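PDB 2IUY: glycosyltransferase from Streptomyces viridochromogenes, which probably transfers a sugar from a nucleotide donor, with retention of configuration, during the biosynthesis of the antibiotic avilamycin A. Local coordinates for residues S109-P117 with W246-G254. Numbering follows the deposited sequence.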
loop_
_atom_site.group_PDB
_atom_site.type_symbol
_atom_site.label_atom_id
_atom_site.label_comp_id
_atom_site.label_asym_id
_atom_site.label_seq_id
_atom_site.Cartn_x
_atom_site.Cartn_y
_atom_site.Cartn_z
ATOM N N SER A 109 -0.568 -15.897 -2.425
ATOM C CA SER A 109 -0.969 -14.740 -1.568
ATOM C C SER A 109 -0.009 -13.581 -1.725
ATOM O O SER A 109 1.165 -13.806 -1.915
ATOM C CB SER A 109 -1.013 -15.153 -0.060
ATOM O OG SER A 109 -1.877 -16.277 0.139
ATOM N N SER A 110 -0.497 -12.350 -1.585
ATOM C CA SER A 110 0.380 -11.205 -1.259
ATOM C C SER A 110 0.094 -10.876 0.209
ATOM O O SER A 110 -1.020 -10.503 0.570
ATOM C CB SER A 110 0.072 -9.963 -2.094
ATOM O OG SER A 110 0.380 -10.109 -3.462
ATOM N N HIS A 111 1.107 -11.017 1.039
ATOM C CA HIS A 111 1.040 -10.617 2.436
ATOM C C HIS A 111 1.207 -9.122 2.668
ATOM O O HIS A 111 2.247 -8.547 2.351
ATOM C CB HIS A 111 2.056 -11.396 3.272
ATOM C CG HIS A 111 1.648 -11.495 4.705
ATOM N ND1 HIS A 111 0.365 -11.849 5.076
ATOM C CD2 HIS A 111 2.315 -11.218 5.853
ATOM C CE1 HIS A 111 0.268 -11.807 6.393
ATOM N NE2 HIS A 111 1.434 -11.426 6.886
ATOM N N HIS A 112 0.177 -8.517 3.239
ATOM C CA HIS A 112 0.173 -7.085 3.517
ATOM C C HIS A 112 0.246 -6.753 5.022
ATOM O O HIS A 112 -0.133 -5.634 5.441
ATOM C CB HIS A 112 -1.073 -6.464 2.885
ATOM C CG HIS A 112 -1.156 -6.712 1.394
ATOM N ND1 HIS A 112 -0.160 -6.319 0.527
ATOM C CD2 HIS A 112 -2.113 -7.285 0.628
ATOM C CE1 HIS A 112 -0.483 -6.663 -0.706
ATOM N NE2 HIS A 112 -1.679 -7.230 -0.678
ATOM N N PHE A 113 0.707 -7.708 5.830
ATOM C CA PHE A 113 0.637 -7.503 7.307
ATOM C C PHE A 113 1.991 -7.699 8.011
ATOM O O PHE A 113 2.848 -8.406 7.507
ATOM C CB PHE A 113 -0.481 -8.382 7.926
ATOM C CG PHE A 113 -1.828 -8.024 7.453
ATOM C CD1 PHE A 113 -2.512 -6.970 8.019
ATOM C CD2 PHE A 113 -2.423 -8.723 6.403
ATOM C CE1 PHE A 113 -3.783 -6.596 7.548
ATOM C CE2 PHE A 113 -3.689 -8.384 5.954
ATOM C CZ PHE A 113 -4.364 -7.321 6.516
ATOM N N THR A 114 2.176 -7.033 9.158
ATOM C CA THR A 114 3.366 -7.207 9.995
ATOM C C THR A 114 3.376 -8.582 10.698
ATOM O O THR A 114 4.405 -9.072 11.166
ATOM C CB THR A 114 3.436 -6.085 11.031
ATOM O OG1 THR A 114 4.736 -6.023 11.577
ATOM C CG2 THR A 114 2.422 -6.299 12.163
ATOM N N THR A 115 2.205 -9.196 10.753
ATOM C CA THR A 115 1.972 -10.463 11.451
ATOM C C THR A 115 2.330 -11.653 10.543
ATOM O O THR A 115 2.425 -11.524 9.325
ATOM C CB THR A 115 0.483 -10.555 11.913
ATOM O OG1 THR A 115 -0.377 -10.257 10.824
ATOM C CG2 THR A 115 0.185 -9.539 13.039
ATOM N N ARG A 116 2.519 -12.821 11.117
ATOM C CA ARG A 116 2.919 -13.962 10.277
ATOM C C ARG A 116 1.692 -14.520 9.558
ATOM O O ARG A 116 0.605 -14.614 10.180
ATOM C CB ARG A 116 3.528 -15.025 11.139
ATOM C CG ARG A 116 4.694 -14.527 11.974
ATOM C CD ARG A 116 5.409 -15.722 12.561
ATOM N NE ARG A 116 5.905 -16.630 11.519
ATOM C CZ ARG A 116 6.662 -17.707 11.760
ATOM N NH1 ARG A 116 6.983 -18.038 13.016
ATOM N NH2 ARG A 116 7.101 -18.454 10.736
ATOM N N PRO A 117 1.836 -14.868 8.254
ATOM C CA PRO A 117 0.667 -15.247 7.422
ATOM C C PRO A 117 -0.086 -16.505 7.844
ATOM O O PRO A 117 0.512 -17.490 8.248
ATOM C CB PRO A 117 1.284 -15.452 6.001
ATOM C CG PRO A 117 2.744 -15.641 6.250
ATOM C CD PRO A 117 3.092 -14.866 7.455
ATOM N N TRP A 246 -1.096 -5.957 17.307
ATOM C CA TRP A 246 -0.635 -6.972 16.354
ATOM C C TRP A 246 0.244 -8.023 17.025
ATOM O O TRP A 246 0.331 -9.144 16.524
ATOM C CB TRP A 246 0.136 -6.357 15.152
ATOM C CG TRP A 246 1.146 -5.354 15.587
ATOM C CD1 TRP A 246 2.447 -5.580 15.955
ATOM C CD2 TRP A 246 0.899 -3.948 15.804
ATOM N NE1 TRP A 246 3.033 -4.391 16.353
ATOM C CE2 TRP A 246 2.098 -3.382 16.273
ATOM C CE3 TRP A 246 -0.220 -3.120 15.614
ATOM C CZ2 TRP A 246 2.219 -2.020 16.529
ATOM C CZ3 TRP A 246 -0.117 -1.800 15.895
ATOM C CH2 TRP A 246 1.105 -1.245 16.339
ATOM N N GLY A 247 0.920 -7.671 18.134
ATOM C CA GLY A 247 1.996 -8.511 18.651
ATOM C C GLY A 247 3.374 -8.255 17.997
ATOM O O GLY A 247 3.474 -8.176 16.785
ATOM N N GLY A 248 4.420 -8.099 18.817
ATOM C CA GLY A 248 5.781 -7.882 18.350
ATOM C C GLY A 248 6.023 -6.462 17.896
ATOM O O GLY A 248 5.128 -5.607 17.963
ATOM N N ILE A 249 7.222 -6.203 17.397
ATOM C CA ILE A 249 7.560 -4.871 16.913
ATOM C C ILE A 249 6.921 -4.656 15.553
ATOM O O ILE A 249 6.945 -5.549 14.698
ATOM C CB ILE A 249 9.069 -4.628 16.826
ATOM C CG1 ILE A 249 9.739 -4.826 18.185
ATOM C CG2 ILE A 249 9.338 -3.159 16.497
ATOM C CD1 ILE A 249 9.289 -3.772 19.265
ATOM N N TRP A 250 6.326 -3.476 15.382
ATOM C CA TRP A 250 5.808 -3.050 14.088
ATOM C C TRP A 250 6.933 -3.072 12.999
ATOM O O TRP A 250 8.048 -2.587 13.205
ATOM C CB TRP A 250 5.121 -1.663 14.169
ATOM C CG TRP A 250 4.570 -1.248 12.793
ATOM C CD1 TRP A 250 5.166 -0.426 11.877
ATOM C CD2 TRP A 250 3.347 -1.686 12.190
ATOM N NE1 TRP A 250 4.378 -0.305 10.775
ATOM C CE2 TRP A 250 3.264 -1.079 10.926
ATOM C CE3 TRP A 250 2.295 -2.495 12.621
ATOM C CZ2 TRP A 250 2.174 -1.275 10.055
ATOM C CZ3 TRP A 250 1.190 -2.682 11.765
ATOM C CH2 TRP A 250 1.137 -2.065 10.495
ATOM N N CYS A 251 6.599 -3.635 11.850
ATOM C CA CYS A 251 7.526 -3.698 10.720
ATOM C C CYS A 251 6.708 -3.368 9.462
ATOM O O CYS A 251 5.890 -4.189 9.030
ATOM C CB CYS A 251 8.105 -5.110 10.631
ATOM S SG CYS A 251 9.204 -5.476 9.220
ATOM N N GLU A 252 6.882 -2.159 8.910
ATOM C CA GLU A 252 6.001 -1.673 7.804
ATOM C C GLU A 252 6.104 -2.691 6.657
ATOM O O GLU A 252 7.192 -2.946 6.199
ATOM C CB GLU A 252 6.395 -0.259 7.358
ATOM C CG GLU A 252 5.382 0.432 6.398
ATOM C CD GLU A 252 4.051 0.641 7.047
ATOM O OE1 GLU A 252 4.007 1.149 8.184
ATOM O OE2 GLU A 252 3.025 0.268 6.464
ATOM N N PRO A 253 5.004 -3.389 6.304
ATOM C CA PRO A 253 5.138 -4.386 5.207
ATOM C C PRO A 253 5.569 -3.897 3.815
ATOM O O PRO A 253 6.520 -4.492 3.224
ATOM C CB PRO A 253 3.760 -5.073 5.146
ATOM C CG PRO A 253 3.070 -4.707 6.423
ATOM C CD PRO A 253 3.689 -3.448 6.960
ATOM N N GLY A 254 4.909 -2.835 3.320
ATOM C CA GLY A 254 5.098 -2.361 1.972
ATOM C C GLY A 254 4.899 -0.875 1.699
ATOM O O GLY A 254 5.433 -0.356 0.692
HETATM O O HOH W 1 4.939 -7.374 14.198
#
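Thr114 meets Cys251 through its hydroxyl and Trp246 and Trp250 through its methyl, a compact example of one threonine serving two kinds of contact. With chi1 at -164°, OG1 is swung away from its own backbone N to the Cys251 amide, while CG2 sits between N and C, where it faces the tryptophans. On the polar side, OG1 accepts a bent hydrogen bond from Cys251 N, 3.0 Å long with an N-H...O angle of 139°. The same hydroxyl donates to a water, which in turn donates to Gly247 O and Ile249 O. Within 109-117, His111 NE2 donates to Thr115 O (2.6 Å), close to the His111 ring plane and spanning the turn 111-115. Trp250 NE1 bonds in its ring plane to Glu252 OE1; Glu252 also forms a salt bridge with Lys175, a UDP-binding residue of this protein, though no nucleotide is bound here. The contact joins the two domains of a GT-B fold: 109-117 runs off strand 106-111 of the N-terminal parallel sheet, and 246-254 lies between strand 234-237 of the second sheet and helix 256-263. In the apolar packing, Thr114 CG2 is 3.8 Å from both Trp246 CB and Trp250 CE3, and Thr114 CB lies over one face of the Trp250 ring, offset toward the rim. The Thr115 and Trp246 side chains cross at about a right angle, Thr115 CG2 3.5 Å from Trp246 O. Pro253 CG packs against backbone, 3.5 Å from His112 O.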